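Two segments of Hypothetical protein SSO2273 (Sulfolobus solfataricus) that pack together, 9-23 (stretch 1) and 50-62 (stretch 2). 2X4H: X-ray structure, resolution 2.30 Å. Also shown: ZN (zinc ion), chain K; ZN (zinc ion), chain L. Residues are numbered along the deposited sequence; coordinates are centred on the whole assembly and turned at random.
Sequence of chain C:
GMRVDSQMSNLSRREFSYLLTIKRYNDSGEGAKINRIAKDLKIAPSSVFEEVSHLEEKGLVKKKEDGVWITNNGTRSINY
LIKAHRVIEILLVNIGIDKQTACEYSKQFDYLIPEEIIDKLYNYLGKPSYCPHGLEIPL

Stretch 1 9-23: SNLSRREFSYLLTIK
Stretch 2 (50-62) EEVSHLEEKGLVK

Stretch 1 runs as a loop through Ser12 and then as helix 13-23; stretch 2 continues a helix begun earlier in the chain, turns at Gly59 and enters a strand at Val61. The helix axes cross almost perpendicularly (-92°, closest approach 11.4 Å). In the register, Glu15 CA lies 7.8 Å from Leu55 CA, Tyr18 CA 8.4 Å from Val52 CA, and Leu19 CA pairs with Val61 CA; 548 Å² is buried in total.

Glu15 is the polar centre of the contact: it meets Leu55, Lys58 and, through zinc, Glu51. Its m,t side chain (chi3 -17°) points toward stretch 2 and lays CG 3.6 Å from Leu55 CD2. OE1 accepts from Lys58 NZ (2.7 Å, a salt bridge) and from Ser12 N (2.8 Å), while Ser12 OG, chi1 p, caps the helix by accepting from Glu15 N (3.1 Å). Glu15 OE2 binds a zinc ion, ZN of chain K, at 2.1 Å; Glu51 OE2 binds it at 1.8 Å, so the metal joins the stretches and offsets two buried carboxylates whose OE2 atoms lie 3.4 Å apart. Two further atoms from elsewhere in the structure complete its recorded ligands. Lys58 (m,t,p,t) also donates from NZ to Asn10 O at 3.1 Å, tying down the loop.

Glu51 chi1 t puts CG 3.8 Å from the Tyr18 ring centroid, 17° off the normal, a CH-pi contact; chi2 p (60°) and chi3 9° then turn OE2 to the zinc ion. Tyr18, with chi1 -91° between wells and chi2 72°, meets Val52 CG2 at its ring edge.

Aliphatic side chains fill the remainder. Leu19 (m,t) brings CD2 to 3.6 Å from Val61 CG1 and 4.1 Å from Leu55 CD1; Leu55 is also m,t. Ile22 CD1 (m,t) reaches Val61 CG1 at 3.9 Å. Leu11 (t,p) sets CD1 3.8 Å from CD1 of Leu60 (m,t). Gly59, phi/psi 74/21, forms the Schellman turn, a positive phi that favours glycine, and the chain then presents Leu60 and Val61 (chi1 m) toward stretch 1.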

# COMPACT_ATOMS: atom_id res chain seq x y z
N SER C 9 -8.35 0.65 -13.32
CA SER C 9 -8.97 1.20 -12.07
C SER C 9 -8.19 0.81 -10.81
O SER C 9 -8.69 0.01 -10.00
CB SER C 9 -10.42 0.75 -11.94
OG SER C 9 -11.01 1.28 -10.78
N ASN C 10 -6.99 1.37 -10.65
CA ASN C 10 -6.19 1.24 -9.41
C ASN C 10 -6.23 -0.16 -8.81
O ASN C 10 -6.64 -0.35 -7.66
CB ASN C 10 -6.65 2.28 -8.39
CG ASN C 10 -5.60 2.55 -7.31
OD1 ASN C 10 -4.46 2.92 -7.62
ND2 ASN C 10 -5.98 2.37 -6.06
N LEU C 11 -5.86 -1.13 -9.62
CA LEU C 11 -5.77 -2.53 -9.21
C LEU C 11 -4.75 -3.13 -10.14
O LEU C 11 -4.95 -3.13 -11.35
CB LEU C 11 -7.09 -3.28 -9.36
CG LEU C 11 -7.04 -4.78 -9.00
CD1 LEU C 11 -6.93 -5.00 -7.48
CD2 LEU C 11 -8.25 -5.55 -9.53
N SER C 12 -3.66 -3.63 -9.60
CA SER C 12 -2.62 -4.13 -10.47
C SER C 12 -2.94 -5.56 -10.86
O SER C 12 -3.82 -6.22 -10.29
CB SER C 12 -1.22 -4.02 -9.81
OG SER C 12 -0.99 -5.11 -8.93
N ARG C 13 -2.20 -6.02 -11.83
CA ARG C 13 -2.28 -7.38 -12.30
C ARG C 13 -1.87 -8.39 -11.22
O ARG C 13 -2.50 -9.43 -11.08
CB ARG C 13 -1.39 -7.46 -13.54
CG ARG C 13 -1.13 -8.82 -14.09
CD ARG C 13 -2.24 -9.33 -14.92
NE ARG C 13 -2.64 -8.41 -15.98
CZ ARG C 13 -3.72 -8.62 -16.70
NH1 ARG C 13 -4.47 -9.69 -16.47
NH2 ARG C 13 -4.08 -7.77 -17.63
N ARG C 14 -0.84 -8.07 -10.44
CA ARG C 14 -0.44 -8.95 -9.36
C ARG C 14 -1.49 -9.01 -8.26
O ARG C 14 -1.75 -10.08 -7.72
CB ARG C 14 0.88 -8.47 -8.75
CG ARG C 14 2.05 -8.71 -9.65
CD ARG C 14 3.18 -7.72 -9.34
NE ARG C 14 4.35 -7.98 -10.16
CZ ARG C 14 4.47 -7.63 -11.44
NH1 ARG C 14 3.50 -6.97 -12.06
NH2 ARG C 14 5.58 -7.92 -12.10
N GLU C 15 -2.09 -7.87 -7.95
CA GLU C 15 -3.21 -7.80 -7.01
C GLU C 15 -4.38 -8.64 -7.47
O GLU C 15 -4.99 -9.38 -6.68
CB GLU C 15 -3.64 -6.35 -6.80
CG GLU C 15 -2.73 -5.53 -5.87
CD GLU C 15 -3.02 -4.05 -5.89
OE1 GLU C 15 -3.68 -3.58 -6.81
OE2 GLU C 15 -2.58 -3.31 -4.98
N PHE C 16 -4.67 -8.55 -8.77
CA PHE C 16 -5.67 -9.39 -9.38
C PHE C 16 -5.46 -10.87 -9.05
O PHE C 16 -6.41 -11.55 -8.65
CB PHE C 16 -5.64 -9.18 -10.89
CG PHE C 16 -6.73 -9.86 -11.62
CD1 PHE C 16 -8.06 -9.54 -11.36
CD2 PHE C 16 -6.45 -10.77 -12.63
CE1 PHE C 16 -9.07 -10.14 -12.08
CE2 PHE C 16 -7.46 -11.37 -13.34
CZ PHE C 16 -8.78 -11.06 -13.06
N SER C 17 -4.25 -11.38 -9.25
CA SER C 17 -3.90 -12.77 -8.89
C SER C 17 -4.16 -13.11 -7.43
O SER C 17 -4.67 -14.18 -7.11
CB SER C 17 -2.44 -13.05 -9.22
OG SER C 17 -2.29 -13.23 -10.61
N TYR C 18 -3.79 -12.19 -6.53
CA TYR C 18 -4.06 -12.36 -5.11
C TYR C 18 -5.55 -12.55 -4.90
O TYR C 18 -5.96 -13.48 -4.24
CB TYR C 18 -3.61 -11.15 -4.29
CG TYR C 18 -2.21 -11.21 -3.77
CD1 TYR C 18 -1.11 -11.08 -4.62
CD2 TYR C 18 -1.97 -11.33 -2.40
CE1 TYR C 18 0.20 -11.12 -4.13
CE2 TYR C 18 -0.67 -11.36 -1.90
CZ TYR C 18 0.41 -11.25 -2.77
OH TYR C 18 1.69 -11.28 -2.26
N LEU C 19 -6.34 -11.64 -5.46
CA LEU C 19 -7.78 -11.64 -5.23
C LEU C 19 -8.47 -12.85 -5.80
O LEU C 19 -9.47 -13.31 -5.24
CB LEU C 19 -8.45 -10.38 -5.79
CG LEU C 19 -8.02 -9.03 -5.22
CD1 LEU C 19 -8.93 -7.95 -5.77
CD2 LEU C 19 -8.00 -9.01 -3.68
N LEU C 20 -7.99 -13.36 -6.93
CA LEU C 20 -8.57 -14.58 -7.50
C LEU C 20 -8.21 -15.78 -6.63
O LEU C 20 -8.99 -16.71 -6.52
CB LEU C 20 -8.10 -14.81 -8.94
CG LEU C 20 -8.73 -13.90 -10.00
CD1 LEU C 20 -7.87 -13.81 -11.25
CD2 LEU C 20 -10.15 -14.39 -10.33
N THR C 21 -7.03 -15.75 -6.01
CA THR C 21 -6.63 -16.84 -5.12
C THR C 21 -7.41 -16.81 -3.81
O THR C 21 -7.81 -17.84 -3.31
CB THR C 21 -5.15 -16.78 -4.79
OG1 THR C 21 -4.39 -16.83 -5.99
CG2 THR C 21 -4.79 -17.95 -3.92
N ILE C 22 -7.60 -15.62 -3.26
CA ILE C 22 -8.43 -15.43 -2.07
C ILE C 22 -9.89 -15.85 -2.36
O ILE C 22 -10.51 -16.55 -1.56
CB ILE C 22 -8.36 -13.95 -1.57
CG1 ILE C 22 -6.97 -13.65 -1.02
CG2 ILE C 22 -9.43 -13.66 -0.50
CD1 ILE C 22 -6.70 -12.16 -0.84
N LYS C 23 -10.42 -15.45 -3.51
CA LYS C 23 -11.82 -15.78 -3.88
C LYS C 23 -12.10 -17.29 -3.96
O LYS C 23 -13.18 -17.74 -3.60
CB LYS C 23 -12.23 -15.08 -5.19
CG LYS C 23 -13.74 -15.15 -5.52
CD LYS C 23 -14.04 -14.44 -6.83
CE LYS C 23 -15.52 -14.52 -7.21
NZ LYS C 23 -15.93 -15.91 -7.50
N GLU C 50 2.45 -8.59 3.81
CA GLU C 50 2.64 -7.18 3.47
C GLU C 50 1.62 -6.76 2.43
O GLU C 50 0.94 -5.76 2.60
CB GLU C 50 4.08 -6.95 2.97
CG GLU C 50 4.41 -5.55 2.48
CD GLU C 50 4.41 -4.46 3.55
OE1 GLU C 50 4.16 -3.31 3.16
OE2 GLU C 50 4.67 -4.73 4.73
N GLU C 51 1.49 -7.55 1.36
CA GLU C 51 0.58 -7.17 0.27
C GLU C 51 -0.85 -7.18 0.78
O GLU C 51 -1.60 -6.24 0.53
CB GLU C 51 0.76 -8.05 -0.97
CG GLU C 51 -0.13 -7.65 -2.20
CD GLU C 51 0.14 -6.24 -2.70
OE1 GLU C 51 1.10 -5.62 -2.24
OE2 GLU C 51 -0.58 -5.72 -3.56
N VAL C 52 -1.22 -8.21 1.53
CA VAL C 52 -2.57 -8.24 2.10
C VAL C 52 -2.91 -6.97 2.89
O VAL C 52 -4.03 -6.48 2.80
CB VAL C 52 -2.84 -9.53 2.90
CG1 VAL C 52 -4.10 -9.39 3.74
CG2 VAL C 52 -3.00 -10.71 1.93
N SER C 53 -1.96 -6.37 3.60
CA SER C 53 -2.29 -5.17 4.39
C SER C 53 -2.52 -3.95 3.50
O SER C 53 -3.39 -3.13 3.79
CB SER C 53 -1.26 -4.88 5.52
OG SER C 53 0.01 -4.58 5.00
N HIS C 54 -1.81 -3.88 2.39
CA HIS C 54 -2.13 -2.90 1.34
C HIS C 54 -3.49 -3.10 0.66
O HIS C 54 -4.17 -2.12 0.34
CB HIS C 54 -1.01 -2.84 0.30
CG HIS C 54 0.23 -2.21 0.83
ND1 HIS C 54 0.24 -0.93 1.36
CD2 HIS C 54 1.50 -2.66 0.93
CE1 HIS C 54 1.46 -0.63 1.75
NE2 HIS C 54 2.25 -1.66 1.51
N LEU C 55 -3.86 -4.36 0.44
CA LEU C 55 -5.18 -4.67 -0.14
C LEU C 55 -6.30 -4.34 0.84
O LEU C 55 -7.38 -3.92 0.43
CB LEU C 55 -5.26 -6.15 -0.57
CG LEU C 55 -4.44 -6.64 -1.76
CD1 LEU C 55 -4.43 -8.17 -1.81
CD2 LEU C 55 -4.98 -6.08 -3.06
N GLU C 56 -6.04 -4.53 2.14
CA GLU C 56 -6.99 -4.12 3.19
C GLU C 56 -7.12 -2.59 3.21
O GLU C 56 -8.21 -2.06 3.33
CB GLU C 56 -6.60 -4.71 4.56
CG GLU C 56 -7.62 -4.46 5.66
CD GLU C 56 -7.48 -5.40 6.87
OE1 GLU C 56 -6.37 -5.93 7.11
OE2 GLU C 56 -8.49 -5.60 7.58
N GLU C 57 -6.01 -1.87 3.04
CA GLU C 57 -6.03 -0.39 2.94
C GLU C 57 -6.87 0.13 1.78
O GLU C 57 -7.47 1.19 1.88
CB GLU C 57 -4.61 0.16 2.78
CG GLU C 57 -3.78 0.13 4.02
CD GLU C 57 -2.36 0.63 3.79
OE1 GLU C 57 -1.54 0.51 4.73
OE2 GLU C 57 -2.06 1.15 2.69
N LYS C 58 -6.85 -0.60 0.67
CA LYS C 58 -7.67 -0.26 -0.51
C LYS C 58 -9.13 -0.71 -0.38
O LYS C 58 -9.93 -0.43 -1.26
CB LYS C 58 -7.08 -0.87 -1.80
CG LYS C 58 -5.78 -0.21 -2.22
CD LYS C 58 -4.95 -1.06 -3.20
CE LYS C 58 -5.43 -0.90 -4.65
NZ LYS C 58 -4.37 -1.21 -5.67
N GLY C 59 -9.45 -1.41 0.70
CA GLY C 59 -10.81 -1.85 0.98
C GLY C 59 -11.26 -3.01 0.10
O GLY C 59 -12.46 -3.23 -0.05
N LEU C 60 -10.31 -3.75 -0.46
CA LEU C 60 -10.59 -4.88 -1.36
C LEU C 60 -10.60 -6.21 -0.61
O LEU C 60 -11.23 -7.17 -1.05
CB LEU C 60 -9.58 -4.93 -2.49
CG LEU C 60 -9.43 -3.64 -3.31
CD1 LEU C 60 -8.13 -3.65 -4.11
CD2 LEU C 60 -10.62 -3.43 -4.23
N VAL C 61 -9.88 -6.27 0.52
CA VAL C 61 -9.96 -7.42 1.42
C VAL C 61 -10.16 -7.02 2.89
O VAL C 61 -9.96 -5.86 3.29
CB VAL C 61 -8.73 -8.34 1.33
CG1 VAL C 61 -8.52 -8.80 -0.10
CG2 VAL C 61 -7.50 -7.65 1.87
N LYS C 62 -10.61 -8.00 3.66
CA LYS C 62 -10.72 -7.90 5.11
C LYS C 62 -10.00 -9.11 5.69
O LYS C 62 -10.27 -10.25 5.30
CB LYS C 62 -12.18 -7.86 5.58
ZN ZN K . -0.76 -4.08 -4.17
ZN ZN L . 4.14 -1.99 1.93